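PDB 3ALJ: 2-methyl-3-hydroxypyridine-5-carboxylic acid oxygenase from Mesorhizobium loti, which binds FAD and catalyses oxygenation of 2-methyl-3-hydroxypyridine-5-carboxylic acid, probably with opening of the pyridine ring, a reaction of vitamin B6 breakdown. Local coordinates for residues A26-K31 / E64-L69; L30-W35 / V114-A119; V91-F96 / H193-N198. All coordinates share one frame; numbering follows the deposited sequence.

Contact 1: residues A26-K31 / E64-L69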
# COMPACT_ATOMS: atom_id res chain seq x y z
N ALA A 26 4.26 2.85 -12.23
CA ALA A 26 4.70 2.35 -13.52
C ALA A 26 4.62 3.42 -14.58
O ALA A 26 5.59 3.57 -15.39
CB ALA A 26 3.79 1.10 -13.94
N ALA A 27 3.55 4.18 -14.59
CA ALA A 27 3.43 5.23 -15.60
C ALA A 27 4.51 6.30 -15.54
O ALA A 27 5.06 6.67 -16.56
CB ALA A 27 2.04 5.83 -15.59
N ILE A 28 4.84 6.75 -14.35
CA ILE A 28 5.85 7.79 -14.19
C ILE A 28 7.19 7.23 -14.59
O ILE A 28 7.93 7.89 -15.32
CB ILE A 28 5.86 8.25 -12.75
CG1 ILE A 28 4.66 9.09 -12.42
CG2 ILE A 28 7.16 9.06 -12.49
CD1 ILE A 28 4.41 9.24 -10.87
N ALA A 29 7.50 6.02 -14.10
CA ALA A 29 8.83 5.43 -14.37
C ALA A 29 9.02 5.19 -15.85
O ALA A 29 10.09 5.55 -16.47
CB ALA A 29 9.10 4.14 -13.62
N LEU A 30 7.96 4.74 -16.53
CA LEU A 30 8.06 4.45 -17.98
C LEU A 30 8.15 5.76 -18.68
O LEU A 30 8.99 5.90 -19.61
CB LEU A 30 6.82 3.59 -18.43
CG LEU A 30 6.85 2.21 -17.87
CD1 LEU A 30 5.38 1.62 -18.08
CD2 LEU A 30 7.90 1.32 -18.51
N LYS A 31 7.34 6.77 -18.30
CA LYS A 31 7.38 8.09 -19.02
C LYS A 31 8.79 8.74 -18.85
O LYS A 31 9.31 9.33 -19.82
CB LYS A 31 6.25 9.02 -18.50
CG LYS A 31 6.05 10.35 -19.27
CD LYS A 31 5.42 10.03 -20.68
CE LYS A 31 5.30 11.47 -21.23
NZ LYS A 31 4.79 11.38 -22.64
N GLU A 64 11.82 8.74 -4.69
CA GLU A 64 13.01 9.48 -5.21
C GLU A 64 13.25 9.22 -6.65
O GLU A 64 13.54 10.15 -7.41
CB GLU A 64 14.19 9.02 -4.31
CG GLU A 64 15.45 9.84 -4.61
CD GLU A 64 16.70 9.42 -3.70
OE1 GLU A 64 17.79 9.78 -4.19
OE2 GLU A 64 16.48 8.81 -2.64
N GLY A 65 13.25 7.93 -7.04
CA GLY A 65 13.45 7.51 -8.47
C GLY A 65 12.33 8.09 -9.35
O GLY A 65 12.58 8.25 -10.54
N LEU A 66 11.16 8.40 -8.80
CA LEU A 66 10.07 8.95 -9.62
C LEU A 66 10.08 10.46 -9.57
O LEU A 66 9.22 11.06 -10.20
CB LEU A 66 8.73 8.49 -9.01
CG LEU A 66 8.46 7.00 -8.95
CD1 LEU A 66 6.99 6.94 -8.36
CD2 LEU A 66 8.48 6.40 -10.40
N GLY A 67 10.99 11.14 -8.82
CA GLY A 67 10.85 12.63 -8.74
C GLY A 67 9.69 13.12 -7.96
O GLY A 67 9.18 14.24 -8.17
N ALA A 68 9.25 12.31 -6.97
CA ALA A 68 8.07 12.65 -6.17
C ALA A 68 8.34 12.57 -4.63
O ALA A 68 7.40 12.76 -3.84
CB ALA A 68 6.94 11.79 -6.52
N LEU A 69 9.56 12.45 -4.25
CA LEU A 69 9.88 12.27 -2.83
C LEU A 69 9.59 13.58 -2.08
O LEU A 69 9.02 13.52 -1.00
CB LEU A 69 11.34 11.86 -2.65
CG LEU A 69 11.78 11.76 -1.17
CD1 LEU A 69 10.98 10.60 -0.51
CD2 LEU A 69 13.32 11.50 -1.11
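Ala29 and Leu66 bring the two backbones closest, with the CA of Ala29 6.0 Å from the CA of Leu66. Residues 26-31 are regular helix, as the bond from Leu30 N to Ala26 O (2.9 Å) attests. They belong to helix 21-32, which joins parallel strands 13-17 and 36-40 of the six-stranded sheet and so is the helix of a Rossmann-type beta-alpha-beta unit, consistent with an FAD-binding domain. Segment 64-69 holds the last residues of helix 57-65, Glu64 and Gly65, and the turn that follows. Gly67 takes a positive phi of 70° there and closes a Schellman motif; its N lies 3.1 Å from Glu64 O, to which it is hydrogen-bonded. Ala68 then serves as the N-cap of helix 69-73.

The side-chain contacts across the segments are all apolar, and all three residues that touch are buried. Leu66 supplies one branch, CD2, which settles against Ile28 and Ala29 on one side of the helix. This methyl lies 4.0 Å from Ala29 CB and 3.8 Å from Ala29 N, so it packs against backbone as well as side chain. Ile28 crosses Leu66 at about a right angle. Its CG2, and not the longer CG1 arm, does the touching: chi1 of -73° sets CG1 beside the backbone N and swings CG2 anti to that N, over Leu66.

Other elements close the surroundings. Phe309 of helix 300-314 touches both Ala29 and Leu66, while Leu113 of helix 106-119 touches both Ile28 and Leu66, so the leucine is wedged among three helices; its side chain lies about 11 Å from the bound FAD. The tightest approach is between Ile28 CG2 and Leu66 CD2, 3.6 Å apart, and the same CG2 lies 3.7 Å from the carbonyl O of Leu66.

Contact 2: residues L30-W35 / V114-A119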
# COMPACT_ATOMS: atom_id res chain seq x y z
N LEU A 30 7.96 4.74 -16.53
CA LEU A 30 8.06 4.45 -17.98
C LEU A 30 8.15 5.76 -18.68
O LEU A 30 8.99 5.90 -19.61
CB LEU A 30 6.82 3.59 -18.43
CG LEU A 30 6.85 2.21 -17.87
CD1 LEU A 30 5.38 1.62 -18.08
CD2 LEU A 30 7.90 1.32 -18.51
N LYS A 31 7.34 6.77 -18.30
CA LYS A 31 7.38 8.09 -19.02
C LYS A 31 8.79 8.74 -18.85
O LYS A 31 9.31 9.33 -19.82
CB LYS A 31 6.25 9.02 -18.50
CG LYS A 31 6.05 10.35 -19.27
CD LYS A 31 5.42 10.03 -20.68
CE LYS A 31 5.30 11.47 -21.23
NZ LYS A 31 4.79 11.38 -22.64
N GLN A 32 9.41 8.55 -17.70
CA GLN A 32 10.77 9.17 -17.51
C GLN A 32 11.76 8.48 -18.40
O GLN A 32 12.72 9.16 -18.81
CB GLN A 32 11.21 8.99 -16.03
CG GLN A 32 10.50 9.90 -15.08
CD GLN A 32 10.97 9.77 -13.62
OE1 GLN A 32 10.83 10.73 -12.86
NE2 GLN A 32 11.54 8.60 -13.25
N ASN A 33 11.55 7.23 -18.75
CA ASN A 33 12.43 6.54 -19.67
C ASN A 33 12.06 6.73 -21.16
O ASN A 33 12.64 6.02 -22.02
CB ASN A 33 12.37 5.06 -19.32
CG ASN A 33 13.14 4.74 -18.01
OD1 ASN A 33 13.09 3.58 -17.45
ND2 ASN A 33 13.97 5.69 -17.61
N GLY A 34 11.11 7.59 -21.45
CA GLY A 34 10.82 7.92 -22.88
C GLY A 34 9.69 7.08 -23.47
O GLY A 34 9.36 7.25 -24.64
N TRP A 35 8.99 6.26 -22.68
CA TRP A 35 7.77 5.58 -23.20
C TRP A 35 6.67 6.60 -23.43
O TRP A 35 6.48 7.57 -22.72
CB TRP A 35 7.27 4.52 -22.20
CG TRP A 35 8.12 3.34 -22.07
CD1 TRP A 35 9.34 3.16 -21.37
CD2 TRP A 35 7.80 2.07 -22.61
NE1 TRP A 35 9.75 1.91 -21.50
CE2 TRP A 35 8.84 1.17 -22.25
CE3 TRP A 35 6.71 1.57 -23.36
CZ2 TRP A 35 8.85 -0.22 -22.58
CZ3 TRP A 35 6.76 0.20 -23.70
CH2 TRP A 35 7.81 -0.67 -23.34
N VAL A 114 -0.16 11.54 -8.69
CA VAL A 114 -0.91 12.11 -9.86
C VAL A 114 -0.24 13.36 -10.29
O VAL A 114 -0.08 13.52 -11.56
CB VAL A 114 -2.32 12.33 -9.38
CG1 VAL A 114 -3.08 13.16 -10.44
CG2 VAL A 114 -3.07 11.02 -9.16
N ASN A 115 0.24 14.21 -9.38
CA ASN A 115 0.80 15.57 -9.78
C ASN A 115 2.05 15.29 -10.59
O ASN A 115 2.25 16.02 -11.61
CB ASN A 115 1.08 16.40 -8.55
CG ASN A 115 -0.23 16.95 -7.86
OD1 ASN A 115 -0.17 17.39 -6.72
ND2 ASN A 115 -1.36 16.88 -8.53
N ARG A 116 2.86 14.31 -10.25
CA ARG A 116 4.07 14.03 -10.98
C ARG A 116 3.77 13.43 -12.33
O ARG A 116 4.38 13.80 -13.33
CB ARG A 116 5.01 13.11 -10.09
CG ARG A 116 6.19 12.65 -10.77
CD ARG A 116 7.14 13.87 -11.20
NE ARG A 116 8.37 13.33 -11.69
CZ ARG A 116 9.19 14.06 -12.49
NH1 ARG A 116 8.87 15.34 -12.82
NH2 ARG A 116 10.27 13.54 -12.97
N ALA A 117 2.80 12.50 -12.42
CA ALA A 117 2.43 11.97 -13.72
C ALA A 117 1.89 13.10 -14.63
O ALA A 117 2.25 13.07 -15.83
CB ALA A 117 1.33 10.90 -13.51
N ARG A 118 1.13 14.04 -14.09
CA ARG A 118 0.58 15.14 -14.93
C ARG A 118 1.76 16.01 -15.34
O ARG A 118 1.80 16.42 -16.57
CB ARG A 118 -0.44 15.90 -14.16
CG ARG A 118 -1.69 15.16 -14.02
CD ARG A 118 -2.68 16.10 -13.31
NE ARG A 118 -4.04 15.54 -13.23
CZ ARG A 118 -4.90 15.78 -12.22
NH1 ARG A 118 -6.12 15.24 -12.29
NH2 ARG A 118 -4.64 16.59 -11.20
N ALA A 119 2.69 16.34 -14.42
CA ALA A 119 3.84 17.18 -14.80
C ALA A 119 4.61 16.56 -15.94
O ALA A 119 5.20 17.30 -16.79
CB ALA A 119 4.74 17.45 -13.63
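A single side-chain hydrogen bond, from Arg116 to Gln32, makes this contact near the protein surface, between two helices of the Rossmann-type FAD domain. Gln32 closes helix 21-32, and Arg116 lies in the last turn of helix 106-119, just ahead of strand 123-125, the outermost strand of the mixed six-stranded sheet, parallel to its neighbour 36-40. The first helix ends in a Schellman motif: Trp35 N bonds to Leu30 O at 3.1 Å and Gly34 N to Lys31 O at 3.0 Å, with Gly34 at a phi of 95°.

Both side chains reach out from their helices and cross at about a right angle. Gln32 is extended beyond CG. Arg116 starts with CG anti to its backbone N, then bends at chi2 (63°), and that kink turns the guanidinium toward the glutamine. The amide and guanidinium planes stand 69° apart, yet OE1 of Gln32 lies at the guanidinium edge, close to its plane, and NH2 reaches OE1 on a lone pair within the amide plane.

The neighbours fix both groups. Arg116 NE bonds to Leu66 O and Gln32 NE2 to Gly65 O, so each side chain also grips the end of helix 57-65. With a leucine in place of Arg116, Gln32 OE1 and Leu66 O would probably both lose their donor and the glutamine amide would be held less firmly against turning. The bond itself is nearly straight, with Arg116 NH2 2.9 Å from Gln32 OE1.

Contact 3: residues V91-F96 / H193-N198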
# COMPACT_ATOMS: atom_id res chain seq x y z
N VAL A 91 5.53 -2.28 25.62
CA VAL A 91 6.35 -3.47 25.59
C VAL A 91 7.56 -3.30 24.65
O VAL A 91 8.53 -4.11 24.66
CB VAL A 91 5.56 -4.74 25.22
CG1 VAL A 91 4.61 -5.10 26.32
CG2 VAL A 91 4.86 -4.60 23.84
N SER A 92 7.55 -2.32 23.74
CA SER A 92 8.74 -2.11 22.94
C SER A 92 8.66 -0.68 22.33
O SER A 92 7.57 -0.11 22.13
CB SER A 92 8.84 -3.13 21.76
OG SER A 92 7.73 -3.12 20.87
N LYS A 93 9.87 -0.18 21.96
CA LYS A 93 10.05 1.02 21.18
C LYS A 93 11.13 0.79 20.19
O LYS A 93 12.26 0.33 20.56
CB LYS A 93 10.49 2.20 22.14
CG LYS A 93 9.22 2.75 22.92
CD LYS A 93 9.70 3.92 23.82
CE LYS A 93 8.49 4.51 24.49
NZ LYS A 93 8.95 5.61 25.45
N GLU A 94 10.74 0.92 18.92
CA GLU A 94 11.70 0.47 17.85
C GLU A 94 11.92 1.62 16.90
O GLU A 94 10.99 2.35 16.47
CB GLU A 94 11.04 -0.72 17.05
CG GLU A 94 10.90 -1.96 17.91
CD GLU A 94 10.05 -3.02 17.22
OE1 GLU A 94 8.84 -3.03 17.37
OE2 GLU A 94 10.66 -3.88 16.55
N THR A 95 13.19 1.79 16.48
CA THR A 95 13.56 2.85 15.51
C THR A 95 14.38 2.28 14.36
O THR A 95 14.81 3.05 13.49
CB THR A 95 14.28 4.04 16.18
OG1 THR A 95 15.48 3.54 16.74
CG2 THR A 95 13.40 4.73 17.19
N PHE A 96 14.67 0.98 14.31
CA PHE A 96 15.19 0.34 13.07
C PHE A 96 16.55 0.81 12.63
O PHE A 96 16.84 0.84 11.45
CB PHE A 96 14.18 0.57 11.89
CG PHE A 96 12.67 0.56 12.32
CD1 PHE A 96 12.16 -0.56 12.96
CD2 PHE A 96 11.83 1.61 12.04
CE1 PHE A 96 10.81 -0.61 13.35
CE2 PHE A 96 10.47 1.58 12.39
CZ PHE A 96 9.98 0.46 13.03
N HIS A 193 -0.64 14.60 28.67
CA HIS A 193 0.68 14.10 28.76
C HIS A 193 0.84 12.77 28.01
O HIS A 193 -0.03 11.93 28.10
CB HIS A 193 0.97 13.90 30.25
CG HIS A 193 2.27 13.25 30.53
ND1 HIS A 193 3.45 13.94 30.50
CD2 HIS A 193 2.58 11.96 30.83
CE1 HIS A 193 4.44 13.11 30.75
NE2 HIS A 193 3.94 11.92 30.98
N GLY A 194 1.97 12.65 27.31
CA GLY A 194 2.22 11.33 26.61
C GLY A 194 3.23 11.57 25.55
O GLY A 194 3.87 12.61 25.48
N GLU A 195 3.40 10.57 24.64
CA GLU A 195 4.37 10.61 23.48
C GLU A 195 3.51 10.49 22.26
O GLU A 195 3.52 9.49 21.53
CB GLU A 195 5.38 9.53 23.55
CG GLU A 195 6.26 9.73 24.79
CD GLU A 195 7.33 8.67 24.94
OE1 GLU A 195 7.67 7.88 24.00
OE2 GLU A 195 7.98 8.72 26.01
N TRP A 196 2.71 11.54 22.04
CA TRP A 196 1.63 11.53 21.03
C TRP A 196 2.12 11.77 19.60
O TRP A 196 1.25 11.78 18.74
CB TRP A 196 0.51 12.46 21.47
CG TRP A 196 -0.05 12.05 22.79
CD1 TRP A 196 -0.07 12.85 23.92
CD2 TRP A 196 -0.71 10.83 23.18
NE1 TRP A 196 -0.71 12.19 24.95
CE2 TRP A 196 -1.02 10.91 24.55
CE3 TRP A 196 -0.92 9.56 22.52
CZ2 TRP A 196 -1.73 9.87 25.24
CZ3 TRP A 196 -1.60 8.49 23.23
CH2 TRP A 196 -1.97 8.68 24.58
N ASP A 197 3.40 11.96 19.39
CA ASP A 197 3.95 11.91 18.05
C ASP A 197 4.37 10.50 17.61
O ASP A 197 4.72 10.32 16.45
CB ASP A 197 5.10 12.91 17.91
CG ASP A 197 4.65 14.34 18.04
OD1 ASP A 197 3.51 14.69 17.77
OD2 ASP A 197 5.59 15.13 18.40
N ASN A 198 4.33 9.56 18.55
CA ASN A 198 4.81 8.19 18.22
C ASN A 198 3.71 7.50 17.35
O ASN A 198 2.53 7.75 17.47
CB ASN A 198 4.95 7.30 19.50
CG ASN A 198 6.08 7.71 20.44
OD1 ASN A 198 6.23 7.05 21.53
ND2 ASN A 198 6.81 8.70 20.10
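Lys93, on the edge strand 89-94, meets Glu195 of the irregular segment 193-198, and this pair carries the contact. Along that segment, His193 comes first, and its carbonyl O accepts a weak hydrogen bond from Trp196 NE1 at 3.2 Å. Gly194 follows in an extended conformation with a phi of 160°; its carbonyl carbon lies over one face of the Trp196 ring, toward the rim, and a CB at this position would run into Trp196 CE2. The missing side chain therefore lets the indole fold back over the chain.

The CB of Glu195 is directed toward the strand, and the carboxylate reaches Lys93. The chain is extended beyond CG, as is that of Lys93, and the two cross at about a right angle. Lys93 NZ lies 3.0 Å from Glu195 OE1 in a salt bridge, approaching on the syn side but 29° out of the carboxylate plane. A second, weak bond runs from Lys93 NZ to Glu195 OE2 at 3.3 Å, so the ammonium sits unevenly between the two oxygens. Both residues are exposed, and solvent would probably weaken the attraction.

Glu195 also opens a type I beta turn, closed by Asn198 N bonding to Glu195 O at 3.1 Å. Within it, Trp196 is buried and its O accepts a bond from Tyr214 OH, while Asp197 pairs with Arg186 and Lys188. Asn198 completes the turn and packs on Thr81, which Lys93 touches too.

Strand 199-203 begins directly afterwards. It is separated from strand 89-94 by strand 82-86, against which Val91 and Ser92 form a classic beta bulge opposite Thr84. The salt bridge thus spans an intervening strand at one border of the seven-stranded mixed sheet, which is distinct from the largely parallel Rossmann-type sheet of the FAD-binding fold.

How the contacts relate
Contacts 1 and 2 form one neighbourhood, their centres 6 Å apart, and share Leu30 and Lys31 of helix 21-32. Contact 1 is its buried side, made by apolar side chains; contact 2 lies nearer the surface, where polar groups take over. The end of helix 57-65 is held from both, by apolar packing in one and through its backbone oxygens in the other. Contact 3 stands apart, its centre about 32 Å from that of contact 1 and 38 Å from that of contact 2. It joins the edge strand of the seven-stranded sheet to the loop before strand 199-203 and relies on opposite charges at the surface, where contact 2 uses a hydrogen bond from a cation to a neutral amide.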